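Local coordinates for fusolin (Unidentified entomopoxvirus, PDB 4YN2), which builds the crystalline spindles of an insect poxvirus, which enhance virulence, and is probably a chitin-active lytic polysaccharide monooxygenase, at residues Y90-G95 / D161-G166; G113-T118 / F156-D161; Y150-S155 / G166-I171; Q205-V210 / Y223-I228. All coordinates share one frame; numbering follows the deposited sequence.

Contact 1 (Y90-G95 / D161-G166); sequences YLCAAG and DRVVWG
Arg162 stretches the tip of its side chain across to Tyr90, bringing NH1 to 3.7 Å from Tyr90 CD1 and nearly as close to CE1. A bend at chi2 (-90°) carries it there. The guanidinium offers its edge, and its plane is turned 70° against that of the ring. Its charge is answered by Asp110, which forms a salt bridge with NH1.

Val163 comes next and meets Leu91 with both its carbonyl and its side chain. The O atom of Val163 lies 3.6 Å from CB of Leu91 and also takes a hydrogen bond of 2.6 Å from a water. That water accepts from Leu91 N at 2.9 Å, so it links the two backbones. On the side-chain side, CB of Val163 rests 4.3 Å from SG of Cys92, and its CG1 touches Leu91 CD2 at 4.2 Å.

Both pieces of chain are loops flanking the beta-sandwich core of a lytic polysaccharide monooxygenase fold. Residues 161-166 belong to the connection between strands 145-152 and 168-174. Residues 91-93 form a short 3-10 turn closed on Tyr90 O, which accepts from Ala93 N and Gly95 N on opposite faces of its carbonyl plane.

Val164 contributes backbone, its C atom lying 3.8 Å from CD2 of Leu91. The same methyl then sits over one face of the Trp165 indole: Leu91 CD2 is 3.9 Å from the centroid of the five-membered ring and 8° off its normal, a CH-pi contact. Trp165 NE1, which also passes near Leu91 CD1, donates to Val87 O, and this bond helps to fix the rotation of the indole.

Contact 2 (G113-T118 / F156-D161); sequences GSWRPT and FNVFID
An Asx turn at Asn157 presents Val158 and Phe159 to Gly113 and Ser114, joining the loop that leads into strand 118-121 to the connection between strands 145-152 and 168-174. Asn157 OD1 accepts from Phe159 N at 3.1 Å. The backbone of Asn157 is held as well: its O takes bonds from both Ile160 N and Asp161 N, and its N donates to Asp161 OD2 at 2.8 Å, which is met on the anti side of the carboxylate. These bonds close the turn on itself.

Across the contact, one backbone hydrogen bond does the joining, from Gly113 N to Val158 O at 3.0 Å with an N-H...O angle of 156°. Gly113 has a phi of 153°, where a side chain would jam against the preceding carbonyl, a conformation that calls for glycine. Its CA also comes within 3.9 Å of Phe159 CA. Ser114 follows as the centre of an inverse gamma turn, and its CB packs at 3.8 Å on CE1 of the Phe159 ring.

Val158 divides its methyls between two aromatic rings. CG1 lies over one face of its own neighbour Phe159, 4.0 Å above the plane and displaced toward the rim. Trp115, the other ring, points into the protein, where Met32 and Ala36 of helix 31-48 pack on it, Arg10 makes a cation-pi contact and Ile111 O takes the NE1 hydrogen. With CG2 anti to the backbone N, Val158 brings this second methyl to the edge of the Trp115 indole, 4.2 Å from CD1.

Contact 3 (Y150-S155 / G166-I171); sequences YITKPS and GNLDLI. With NAG (2-acetamido-2-deoxy-beta-D-glucopyranose), chain B.
Ile151 and Asp169 form the hydrogen-bonded pair of an antiparallel strand pairing: Ile151 N donates to Asp169 O at 2.9 Å, and Asp169 N returns the bond to Ile151 O at 2.8 Å. One step past the end of the strand, Lys153 N still finds Asn167 O at 2.8 Å, so the backbone bonding runs one step on into the loop.

The side chains of Lys153 and Asp169 close a salt bridge. The lysine chain runs extended until a bend at chi4 (-75°), which turns NZ onto Asp169 OD1 at 2.7 Å. It arrives on the syn side, 16° out of the carboxylate plane. Other polar side chains have partners outside the two segments. Asn167 is bonded at both ends of its amide, OD1 by Val164 N and ND2 by Arg162 O, and Thr152 OG1 takes the hydrogen of Val207 N.

On the face of Tyr150 and Leu170, CD1 of Leu170 lies over the phenol ring, 3.8 Å from its centroid, in a CH-pi contact. These two residues belong to the glycan pocket, and the acetamide methyl of the sugar, NAG C8, is 3.6 Å from Leu170 CD2 and 3.7 Å from Tyr150 OH. Glu148 holds the Tyr150 hydroxyl through OE1 and the sugar through OE2.

On the face of Ile151 and Asp169, Ile151 CG2 reaches Ile171 CG2, and these two isoleucines pack against Pro200 of strand 191-200. Strand 145-152 lies between 168-174 and 206-214 in the mixed sheet of the sandwich.

Contact 4 (Q205-V210 / Y223-I228); sequences QAVLYV and YNCVDI
Asp227 OD1 is gripped by a water at 2.6 Å and by a salt bridge from Arg10 NH2. The same water donates to Ala206 O at 2.7 Å and accepts from Gln205 NE2, which also donates to Trp115 O, so the water stitches the two strands together near one end of this stretch of hairpin. Strands 206-214 and 220-231 make a buried antiparallel beta hairpin within the mixed sheet of the sandwich, near the centre of the chain. Six backbone bonds cross it here, two each for the hydrogen-bonded pairs Ala206 with Ile228, Leu208 with Val226 and Val210 with Asn224.

On the face of those pairs, Leu208 and Ile228 cross at about a right angle, with Leu208 CG 3.8 Å from Ile228 CD1. The opposite face carries Val207, Tyr209, Cys225 and Asp227. Tyr209 has CG anti to its backbone N (chi1 -168°), which lays the ring alongside the partner strand, its CD1 3.7 Å from Cys225 SG. The hydroxyl goes farther, to 3.3 Å from CB of Tyr223, and is hydrogen-bonded to Leu91 O. At the far end Asn224 ND2 donates to Tyr223 O at 3.0 Å, from well above the carbonyl plane, 56° out of it.

Overall arrangement
Contact 4 lies closest to the centre of the chain, and the other three are arranged round it. Contact 1 is tied to it covalently by the Cys92 SG-Cys225 SG disulfide (2.0 Å). Contact 2 probably adds a backbone bond between Thr118 N and Asp227 O (2.9 Å), and contact 3 probably another from Tyr150 N to Tyr209 O (2.8 Å). Contacts 1 and 2 share Asp161, and Val163 CG2 packs on Phe156 CZ at 3.7 Å. Contact 3 borders the glycan directly, while the Trp165 side chain of contact 1 lies about 7 Å from a sugar. The zinc ion, bound by His1 and His142, is about 11 Å from the Asn224 side chain of contact 4.

Contact 1 (Y90-G95 / D161-G166)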
loop_
_atom_site.group_PDB
_atom_site.type_symbol
_atom_site.label_atom_id
_atom_site.label_comp_id
_atom_site.label_asym_id
_atom_site.label_seq_id
_atom_site.Cartn_x
_atom_site.Cartn_y
_atom_site.Cartn_z
ATOM N N TYR A 90 -10.147 6.059 -8.846
ATOM C CA TYR A 90 -9.830 4.661 -8.596
ATOM C C TYR A 90 -8.358 4.412 -8.876
ATOM O O TYR A 90 -8.009 3.520 -9.644
ATOM C CB TYR A 90 -10.735 3.753 -9.443
ATOM C CG TYR A 90 -12.199 3.950 -9.137
ATOM C CD1 TYR A 90 -12.745 3.502 -7.947
ATOM C CD2 TYR A 90 -13.043 4.583 -10.043
ATOM C CE1 TYR A 90 -14.101 3.653 -7.668
ATOM C CE2 TYR A 90 -14.398 4.771 -9.760
ATOM C CZ TYR A 90 -14.924 4.295 -8.572
ATOM O OH TYR A 90 -16.261 4.440 -8.257
ATOM N N LEU A 91 -7.494 5.229 -8.269
ATOM C CA LEU A 91 -6.059 5.201 -8.567
ATOM C C LEU A 91 -5.419 3.840 -8.314
ATOM O O LEU A 91 -4.650 3.395 -9.165
ATOM C CB LEU A 91 -5.293 6.291 -7.811
ATOM C CG LEU A 91 -5.197 7.627 -8.546
ATOM C CD1 LEU A 91 -6.574 8.240 -8.738
ATOM C CD2 LEU A 91 -4.274 8.573 -7.833
ATOM N N CYS A 92 -5.763 3.156 -7.206
ATOM C CA CYS A 92 -5.177 1.846 -6.920
ATOM C C CYS A 92 -5.675 0.741 -7.861
ATOM O O CYS A 92 -5.125 -0.353 -7.813
ATOM C CB CYS A 92 -5.388 1.468 -5.457
ATOM S SG CYS A 92 -4.695 2.662 -4.294
ATOM N N ALA A 93 -6.692 1.024 -8.705
ATOM C CA ALA A 93 -7.232 0.132 -9.731
ATOM C C ALA A 93 -6.713 0.532 -11.101
ATOM O O ALA A 93 -7.135 -0.060 -12.092
ATOM C CB ALA A 93 -8.760 0.246 -9.728
ATOM N N ALA A 94 -5.865 1.589 -11.175
ATOM C CA ALA A 94 -5.427 2.237 -12.410
ATOM C C ALA A 94 -6.670 2.723 -13.213
ATOM O O ALA A 94 -6.674 2.681 -14.439
ATOM C CB ALA A 94 -4.556 1.307 -13.236
ATOM N N GLY A 95 -7.717 3.145 -12.494
ATOM C CA GLY A 95 -8.950 3.663 -13.080
ATOM C C GLY A 95 -9.981 2.647 -13.522
ATOM O O GLY A 95 -11.057 3.039 -13.965
ATOM N N ASP A 161 -9.345 7.656 3.743
ATOM C CA ASP A 161 -9.075 8.466 2.557
ATOM C C ASP A 161 -8.811 7.633 1.333
ATOM O O ASP A 161 -8.073 6.654 1.393
ATOM C CB ASP A 161 -7.836 9.359 2.755
ATOM C CG ASP A 161 -7.962 10.483 3.764
ATOM O OD1 ASP A 161 -9.082 10.997 3.944
ATOM O OD2 ASP A 161 -6.926 10.870 4.348
ATOM N N ARG A 162 -9.308 8.099 0.194
ATOM C CA ARG A 162 -8.941 7.522 -1.087
ATOM C C ARG A 162 -7.628 8.129 -1.483
ATOM O O ARG A 162 -7.365 9.288 -1.140
ATOM C CB ARG A 162 -9.992 7.829 -2.154
ATOM C CG ARG A 162 -11.282 7.083 -1.926
ATOM C CD ARG A 162 -11.269 5.748 -2.607
ATOM N NE ARG A 162 -12.448 4.960 -2.239
ATOM C CZ ARG A 162 -13.038 4.051 -3.010
ATOM N NH1 ARG A 162 -12.571 3.792 -4.230
ATOM N NH2 ARG A 162 -14.110 3.401 -2.575
ATOM N N VAL A 163 -6.828 7.378 -2.233
ATOM C CA VAL A 163 -5.602 7.879 -2.832
ATOM C C VAL A 163 -6.048 8.588 -4.092
ATOM O O VAL A 163 -6.651 7.962 -4.961
ATOM C CB VAL A 163 -4.583 6.753 -3.119
ATOM C CG1 VAL A 163 -3.400 7.277 -3.933
ATOM C CG2 VAL A 163 -4.097 6.104 -1.824
ATOM N N VAL A 164 -5.770 9.880 -4.189
ATOM C CA VAL A 164 -6.180 10.713 -5.314
ATOM C C VAL A 164 -5.013 11.584 -5.706
ATOM O O VAL A 164 -4.118 11.778 -4.897
ATOM C CB VAL A 164 -7.448 11.552 -4.970
ATOM C CG1 VAL A 164 -8.631 10.648 -4.674
ATOM C CG2 VAL A 164 -7.219 12.503 -3.796
ATOM N N TRP A 165 -5.025 12.149 -6.909
ATOM C CA TRP A 165 -3.916 12.993 -7.341
ATOM C C TRP A 165 -3.717 14.196 -6.410
ATOM O O TRP A 165 -2.565 14.567 -6.134
ATOM C CB TRP A 165 -4.107 13.461 -8.785
ATOM C CG TRP A 165 -3.982 12.344 -9.776
ATOM C CD1 TRP A 165 -4.987 11.753 -10.479
ATOM C CD2 TRP A 165 -2.797 11.601 -10.066
ATOM N NE1 TRP A 165 -4.480 10.746 -11.268
ATOM C CE2 TRP A 165 -3.144 10.604 -11.002
ATOM C CE3 TRP A 165 -1.479 11.650 -9.593
ATOM C CZ2 TRP A 165 -2.200 9.722 -11.537
ATOM C CZ3 TRP A 165 -0.549 10.777 -10.127
ATOM C CH2 TRP A 165 -0.914 9.819 -11.077
ATOM N N GLY A 166 -4.820 14.693 -5.840
ATOM C CA GLY A 166 -4.808 15.815 -4.915
ATOM C C GLY A 166 -4.121 15.569 -3.590
ATOM O O GLY A 166 -3.773 16.540 -2.917
HETATM O O HOH W 1 -8.624 6.527 -5.889
#

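Contact 2 (G113-T118 / F156-D161)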
loop_
_atom_site.group_PDB
_atom_site.type_symbol
_atom_site.label_atom_id
_atom_site.label_comp_id
_atom_site.label_asym_id
_atom_site.label_seq_id
_atom_site.Cartn_x
_atom_site.Cartn_y
_atom_site.Cartn_z
ATOM N N GLY A 113 -9.391 1.446 4.233
ATOM C CA GLY A 113 -9.414 0.533 5.361
ATOM C C GLY A 113 -8.045 0.133 5.856
ATOM O O GLY A 113 -7.038 0.758 5.525
ATOM N N SER A 114 -8.009 -0.939 6.640
ATOM C CA SER A 114 -6.803 -1.395 7.316
ATOM C C SER A 114 -5.910 -2.269 6.422
ATOM O O SER A 114 -5.571 -3.388 6.797
ATOM C CB SER A 114 -7.186 -2.138 8.594
ATOM O OG SER A 114 -8.083 -3.204 8.333
ATOM N N TRP A 115 -5.462 -1.718 5.277
ATOM C CA TRP A 115 -4.546 -2.414 4.364
ATOM C C TRP A 115 -3.260 -2.723 5.100
ATOM O O TRP A 115 -2.778 -1.877 5.859
ATOM C CB TRP A 115 -4.259 -1.569 3.119
ATOM C CG TRP A 115 -5.450 -1.408 2.238
ATOM C CD1 TRP A 115 -6.314 -0.355 2.212
ATOM C CD2 TRP A 115 -5.982 -2.386 1.351
ATOM N NE1 TRP A 115 -7.323 -0.595 1.316
ATOM C CE2 TRP A 115 -7.163 -1.851 0.796
ATOM C CE3 TRP A 115 -5.591 -3.681 0.987
ATOM C CZ2 TRP A 115 -7.934 -2.553 -0.131
ATOM C CZ3 TRP A 115 -6.332 -4.356 0.037
ATOM C CH2 TRP A 115 -7.506 -3.806 -0.488
ATOM N N ARG A 116 -2.751 -3.937 4.937
ATOM C CA ARG A 116 -1.549 -4.383 5.621
ATOM C C ARG A 116 -0.331 -3.763 4.947
ATOM O O ARG A 116 -0.124 -3.978 3.754
ATOM C CB ARG A 116 -1.433 -5.926 5.637
ATOM N N PRO A 117 0.474 -2.974 5.674
ATOM C CA PRO A 117 1.636 -2.349 5.036
ATOM C C PRO A 117 2.916 -3.139 5.150
ATOM O O PRO A 117 3.070 -3.956 6.048
ATOM C CB PRO A 117 1.795 -1.056 5.836
ATOM C CG PRO A 117 1.380 -1.464 7.251
ATOM C CD PRO A 117 0.354 -2.567 7.091
ATOM N N THR A 118 3.889 -2.794 4.313
ATOM C CA THR A 118 5.252 -3.272 4.503
ATOM C C THR A 118 5.826 -2.318 5.543
ATOM O O THR A 118 5.816 -1.108 5.310
ATOM C CB THR A 118 6.049 -3.300 3.221
ATOM O OG1 THR A 118 5.524 -4.326 2.392
ATOM C CG2 THR A 118 7.536 -3.579 3.476
ATOM N N PHE A 156 -2.400 11.946 5.261
ATOM C CA PHE A 156 -3.244 10.933 4.643
ATOM C C PHE A 156 -3.620 9.866 5.681
ATOM O O PHE A 156 -2.780 9.420 6.459
ATOM C CB PHE A 156 -2.511 10.311 3.450
ATOM C CG PHE A 156 -3.148 9.075 2.879
ATOM C CD1 PHE A 156 -4.168 9.170 1.948
ATOM C CD2 PHE A 156 -2.748 7.816 3.291
ATOM C CE1 PHE A 156 -4.764 8.024 1.431
ATOM C CE2 PHE A 156 -3.331 6.676 2.751
ATOM C CZ PHE A 156 -4.351 6.789 1.848
ATOM N N ASN A 157 -4.877 9.463 5.677
ATOM C CA ASN A 157 -5.397 8.470 6.604
ATOM C C ASN A 157 -5.908 7.286 5.782
ATOM O O ASN A 157 -6.954 7.374 5.156
ATOM C CB ASN A 157 -6.496 9.121 7.461
ATOM C CG ASN A 157 -7.053 8.212 8.511
ATOM O OD1 ASN A 157 -6.956 6.994 8.420
ATOM N ND2 ASN A 157 -7.691 8.776 9.506
ATOM N N VAL A 158 -5.150 6.188 5.778
ATOM C CA VAL A 158 -5.451 4.982 4.993
ATOM C C VAL A 158 -6.817 4.360 5.342
ATOM O O VAL A 158 -7.427 3.741 4.480
ATOM C CB VAL A 158 -4.320 3.930 5.165
ATOM C CG1 VAL A 158 -4.380 3.267 6.530
ATOM C CG2 VAL A 158 -4.360 2.881 4.057
ATOM N N PHE A 159 -7.278 4.504 6.588
ATOM C CA PHE A 159 -8.536 3.920 7.032
ATOM C C PHE A 159 -9.755 4.543 6.351
ATOM O O PHE A 159 -10.756 3.848 6.172
ATOM C CB PHE A 159 -8.695 4.046 8.558
ATOM C CG PHE A 159 -7.655 3.293 9.347
ATOM C CD1 PHE A 159 -7.778 1.928 9.562
ATOM C CD2 PHE A 159 -6.555 3.945 9.875
ATOM C CE1 PHE A 159 -6.795 1.227 10.269
ATOM C CE2 PHE A 159 -5.576 3.244 10.575
ATOM C CZ PHE A 159 -5.697 1.886 10.754
ATOM N N ILE A 160 -9.674 5.821 5.945
ATOM C CA ILE A 160 -10.845 6.508 5.375
ATOM C C ILE A 160 -10.597 7.314 4.098
ATOM O O ILE A 160 -11.581 7.671 3.466
ATOM C CB ILE A 160 -11.458 7.443 6.454
ATOM C CG1 ILE A 160 -10.458 8.537 6.906
ATOM C CG2 ILE A 160 -11.964 6.625 7.644
ATOM C CD1 ILE A 160 -10.966 9.432 8.001
ATOM N N ASP A 161 -9.345 7.656 3.743
ATOM C CA ASP A 161 -9.075 8.466 2.557
ATOM C C ASP A 161 -8.811 7.633 1.333
ATOM O O ASP A 161 -8.073 6.654 1.393
ATOM C CB ASP A 161 -7.836 9.359 2.755
ATOM C CG ASP A 161 -7.962 10.483 3.764
ATOM O OD1 ASP A 161 -9.082 10.997 3.944
ATOM O OD2 ASP A 161 -6.926 10.870 4.348
#

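Contact 3 (Y150-S155 / G166-I171)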
loop_
_atom_site.group_PDB
_atom_site.type_symbol
_atom_site.label_atom_id
_atom_site.label_comp_id
_atom_site.label_asym_id
_atom_site.label_seq_id
_atom_site.Cartn_x
_atom_site.Cartn_y
_atom_site.Cartn_z
ATOM N N TYR A 150 5.059 8.400 -6.373
ATOM C CA TYR A 150 4.379 9.404 -5.570
ATOM C C TYR A 150 4.202 8.846 -4.206
ATOM O O TYR A 150 4.211 7.632 -4.050
ATOM C CB TYR A 150 3.001 9.789 -6.135
ATOM C CG TYR A 150 2.998 10.249 -7.571
ATOM C CD1 TYR A 150 3.125 9.338 -8.615
ATOM C CD2 TYR A 150 2.871 11.597 -7.893
ATOM C CE1 TYR A 150 3.122 9.754 -9.942
ATOM C CE2 TYR A 150 2.895 12.027 -9.222
ATOM C CZ TYR A 150 3.036 11.101 -10.242
ATOM O OH TYR A 150 3.056 11.521 -11.548
ATOM N N ILE A 151 4.021 9.707 -3.225
ATOM C CA ILE A 151 3.717 9.304 -1.866
ATOM C C ILE A 151 2.548 10.143 -1.407
ATOM O O ILE A 151 2.438 11.319 -1.766
ATOM C CB ILE A 151 4.924 9.390 -0.885
ATOM C CG1 ILE A 151 4.571 8.728 0.462
ATOM C CG2 ILE A 151 5.408 10.843 -0.685
ATOM C CD1 ILE A 151 5.756 8.474 1.374
ATOM N N THR A 152 1.691 9.557 -0.589
ATOM C CA THR A 152 0.590 10.297 -0.032
ATOM C C THR A 152 1.118 11.436 0.839
ATOM O O THR A 152 2.178 11.321 1.456
ATOM C CB THR A 152 -0.319 9.387 0.769
ATOM O OG1 THR A 152 0.481 8.484 1.534
ATOM C CG2 THR A 152 -1.303 8.627 -0.111
ATOM N N LYS A 153 0.357 12.512 0.912
ATOM C CA LYS A 153 0.702 13.668 1.745
ATOM C C LYS A 153 0.723 13.265 3.233
ATOM O O LYS A 153 0.104 12.264 3.609
ATOM C CB LYS A 153 -0.256 14.845 1.489
ATOM C CG LYS A 153 0.041 15.521 0.162
ATOM C CD LYS A 153 -0.856 16.706 -0.116
ATOM C CE LYS A 153 -0.675 17.281 -1.511
ATOM N NZ LYS A 153 0.576 18.068 -1.638
ATOM N N PRO A 154 1.502 13.997 4.059
ATOM C CA PRO A 154 1.702 13.610 5.468
ATOM C C PRO A 154 0.491 13.291 6.348
ATOM O O PRO A 154 0.643 12.470 7.259
ATOM C CB PRO A 154 2.410 14.828 6.046
ATOM C CG PRO A 154 3.177 15.364 4.929
ATOM C CD PRO A 154 2.327 15.175 3.722
ATOM N N SER A 155 -0.662 13.914 6.126
ATOM C CA SER A 155 -1.838 13.656 6.969
ATOM C C SER A 155 -2.815 12.647 6.333
ATOM O O SER A 155 -3.916 12.467 6.844
ATOM C CB SER A 155 -2.564 14.966 7.271
ATOM O OG SER A 155 -2.957 15.610 6.075
ATOM N N GLY A 166 -4.820 14.693 -5.840
ATOM C CA GLY A 166 -4.808 15.815 -4.915
ATOM C C GLY A 166 -4.121 15.569 -3.590
ATOM O O GLY A 166 -3.773 16.540 -2.917
ATOM N N ASN A 167 -3.939 14.291 -3.169
ATOM C CA ASN A 167 -3.249 14.015 -1.907
ATOM C C ASN A 167 -1.977 13.195 -2.147
ATOM O O ASN A 167 -1.457 12.581 -1.213
ATOM C CB ASN A 167 -4.170 13.377 -0.855
ATOM C CG ASN A 167 -4.757 12.036 -1.201
ATOM O OD1 ASN A 167 -4.355 11.367 -2.145
ATOM N ND2 ASN A 167 -5.737 11.620 -0.442
ATOM N N LEU A 168 -1.422 13.277 -3.370
ATOM C CA LEU A 168 -0.172 12.630 -3.747
ATOM C C LEU A 168 0.886 13.668 -4.076
ATOM O O LEU A 168 0.580 14.661 -4.723
ATOM C CB LEU A 168 -0.366 11.721 -4.974
ATOM C CG LEU A 168 -1.018 10.366 -4.753
ATOM C CD1 LEU A 168 -1.183 9.663 -6.086
ATOM C CD2 LEU A 168 -0.228 9.518 -3.755
ATOM N N ASP A 169 2.137 13.394 -3.681
ATOM C CA ASP A 169 3.316 14.221 -3.951
ATOM C C ASP A 169 4.310 13.429 -4.780
ATOM O O ASP A 169 4.656 12.328 -4.358
ATOM C CB ASP A 169 4.007 14.604 -2.637
ATOM C CG ASP A 169 3.270 15.582 -1.761
ATOM O OD1 ASP A 169 2.578 16.459 -2.309
ATOM O OD2 ASP A 169 3.443 15.516 -0.534
ATOM N N LEU A 170 4.818 13.980 -5.900
ATOM C CA LEU A 170 5.819 13.282 -6.709
ATOM C C LEU A 170 7.159 13.314 -5.986
ATOM O O LEU A 170 7.595 14.392 -5.596
ATOM C CB LEU A 170 5.941 13.928 -8.096
ATOM C CG LEU A 170 6.977 13.318 -9.068
ATOM C CD1 LEU A 170 6.519 11.990 -9.611
ATOM C CD2 LEU A 170 7.209 14.249 -10.217
ATOM N N ILE A 171 7.792 12.148 -5.764
ATOM C CA ILE A 171 9.110 12.085 -5.104
ATOM C C ILE A 171 10.185 11.483 -6.018
ATOM O O ILE A 171 11.357 11.539 -5.664
ATOM C CB ILE A 171 9.041 11.317 -3.753
ATOM C CG1 ILE A 171 8.571 9.849 -3.925
ATOM C CG2 ILE A 171 8.131 12.085 -2.781
ATOM C CD1 ILE A 171 8.787 8.965 -2.716
HETATM C C1 NAG B . 8.994 12.805 -15.593
HETATM C C2 NAG B . 7.939 13.893 -15.770
HETATM C C3 NAG B . 7.497 13.899 -17.233
HETATM C C4 NAG B . 8.704 14.028 -18.159
HETATM C C5 NAG B . 9.761 12.979 -17.830
HETATM C C6 NAG B . 11.038 13.133 -18.630
HETATM C C7 NAG B . 6.279 14.592 -14.083
HETATM C C8 NAG B . 5.166 14.130 -13.195
HETATM N N2 NAG B . 6.800 13.661 -14.899
HETATM O O3 NAG B . 6.638 15.018 -17.409
HETATM O O4 NAG B . 8.310 13.840 -19.510
HETATM O O5 NAG B . 10.106 13.079 -16.443
HETATM O O6 NAG B . 11.560 14.447 -18.575
HETATM O O7 NAG B . 6.670 15.754 -14.081
#

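Contact 4 (Q205-V210 / Y223-I228)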
loop_
_atom_site.group_PDB
_atom_site.type_symbol
_atom_site.label_atom_id
_atom_site.label_comp_id
_atom_site.label_asym_id
_atom_site.label_seq_id
_atom_site.Cartn_x
_atom_site.Cartn_y
_atom_site.Cartn_z
ATOM N N GLN A 205 0.751 5.217 8.568
ATOM C CA GLN A 205 0.742 4.415 7.373
ATOM C C GLN A 205 0.520 5.293 6.145
ATOM O O GLN A 205 -0.309 6.200 6.178
ATOM C CB GLN A 205 -0.344 3.336 7.483
ATOM C CG GLN A 205 -0.138 2.226 6.498
ATOM C CD GLN A 205 -1.145 1.124 6.663
ATOM O OE1 GLN A 205 -1.434 0.665 7.771
ATOM N NE2 GLN A 205 -1.629 0.605 5.561
ATOM N N ALA A 206 1.330 5.072 5.105
ATOM C CA ALA A 206 1.280 5.830 3.865
ATOM C C ALA A 206 1.104 4.902 2.686
ATOM O O ALA A 206 1.172 3.680 2.825
ATOM C CB ALA A 206 2.570 6.628 3.707
ATOM N N VAL A 207 0.920 5.491 1.514
ATOM C CA VAL A 207 0.815 4.753 0.271
ATOM C C VAL A 207 1.785 5.326 -0.733
ATOM O O VAL A 207 1.749 6.529 -0.987
ATOM C CB VAL A 207 -0.626 4.770 -0.318
ATOM C CG1 VAL A 207 -0.675 4.074 -1.682
ATOM C CG2 VAL A 207 -1.615 4.128 0.636
ATOM N N LEU A 208 2.605 4.470 -1.354
ATOM C CA LEU A 208 3.423 4.860 -2.499
ATOM C C LEU A 208 2.624 4.524 -3.730
ATOM O O LEU A 208 1.994 3.467 -3.771
ATOM C CB LEU A 208 4.767 4.144 -2.555
ATOM C CG LEU A 208 5.696 4.306 -1.386
ATOM C CD1 LEU A 208 6.855 3.338 -1.524
ATOM C CD2 LEU A 208 6.199 5.735 -1.282
ATOM N N TYR A 209 2.571 5.427 -4.693
ATOM C CA TYR A 209 1.886 5.193 -5.955
ATOM C C TYR A 209 2.965 5.136 -6.997
ATOM O O TYR A 209 3.647 6.138 -7.220
ATOM C CB TYR A 209 0.862 6.283 -6.245
ATOM C CG TYR A 209 -0.088 5.966 -7.380
ATOM C CD1 TYR A 209 -0.837 4.796 -7.376
ATOM C CD2 TYR A 209 -0.375 6.913 -8.356
ATOM C CE1 TYR A 209 -1.808 4.554 -8.332
ATOM C CE2 TYR A 209 -1.349 6.680 -9.323
ATOM C CZ TYR A 209 -2.056 5.494 -9.314
ATOM O OH TYR A 209 -3.020 5.282 -10.267
ATOM N N VAL A 210 3.202 3.951 -7.550
ATOM C CA VAL A 210 4.259 3.718 -8.530
ATOM C C VAL A 210 3.637 3.622 -9.896
ATOM O O VAL A 210 2.715 2.837 -10.102
ATOM C CB VAL A 210 5.080 2.443 -8.197
ATOM C CG1 VAL A 210 6.206 2.247 -9.206
ATOM C CG2 VAL A 210 5.636 2.494 -6.774
ATOM N N TYR A 223 0.019 1.200 -12.974
ATOM C CA TYR A 223 -0.118 1.975 -11.744
ATOM C C TYR A 223 -0.427 1.082 -10.576
ATOM O O TYR A 223 -1.408 0.333 -10.633
ATOM C CB TYR A 223 -1.262 2.984 -11.894
ATOM C CG TYR A 223 -1.136 3.927 -13.069
ATOM C CD1 TYR A 223 -1.402 3.497 -14.363
ATOM C CD2 TYR A 223 -0.866 5.278 -12.876
ATOM C CE1 TYR A 223 -1.292 4.362 -15.448
ATOM C CE2 TYR A 223 -0.797 6.159 -13.946
ATOM C CZ TYR A 223 -1.026 5.705 -15.230
ATOM O OH TYR A 223 -0.917 6.599 -16.262
ATOM N N ASN A 224 0.402 1.126 -9.526
ATOM C CA ASN A 224 0.205 0.297 -8.333
ATOM C C ASN A 224 0.275 1.085 -7.070
ATOM O O ASN A 224 1.185 1.887 -6.902
ATOM C CB ASN A 224 1.272 -0.782 -8.233
ATOM C CG ASN A 224 1.232 -1.943 -9.206
ATOM O OD1 ASN A 224 2.001 -2.887 -9.046
ATOM N ND2 ASN A 224 0.284 -2.040 -10.113
ATOM N N CYS A 225 -0.603 0.749 -6.114
ATOM C CA CYS A 225 -0.545 1.284 -4.769
ATOM C C CYS A 225 0.269 0.338 -3.927
ATOM O O CYS A 225 0.144 -0.875 -4.073
ATOM C CB CYS A 225 -1.939 1.493 -4.197
ATOM S SG CYS A 225 -2.787 2.882 -4.950
ATOM N N VAL A 226 1.169 0.892 -3.114
ATOM C CA VAL A 226 2.065 0.139 -2.251
ATOM C C VAL A 226 1.874 0.666 -0.845
ATOM O O VAL A 226 2.192 1.834 -0.579
ATOM C CB VAL A 226 3.529 0.266 -2.728
ATOM C CG1 VAL A 226 4.486 -0.490 -1.810
ATOM C CG2 VAL A 226 3.694 -0.205 -4.168
ATOM N N ASP A 227 1.366 -0.177 0.056
ATOM C CA ASP A 227 1.126 0.225 1.435
ATOM C C ASP A 227 2.409 0.119 2.258
ATOM O O ASP A 227 3.057 -0.928 2.256
ATOM C CB ASP A 227 0.019 -0.636 2.042
ATOM C CG ASP A 227 -1.303 -0.429 1.339
ATOM O OD1 ASP A 227 -1.823 0.706 1.377
ATOM O OD2 ASP A 227 -1.781 -1.375 0.678
ATOM N N ILE A 228 2.798 1.219 2.925
ATOM C CA ILE A 228 4.013 1.253 3.740
ATOM C C ILE A 228 3.769 1.928 5.086
ATOM O O ILE A 228 2.866 2.754 5.236
ATOM C CB ILE A 228 5.190 1.942 2.995
ATOM C CG1 ILE A 228 4.910 3.441 2.698
ATOM C CG2 ILE A 228 5.535 1.181 1.724
ATOM C CD1 ILE A 228 6.140 4.254 2.350
HETATM O O HOH W 2 -1.065 2.327 3.295
#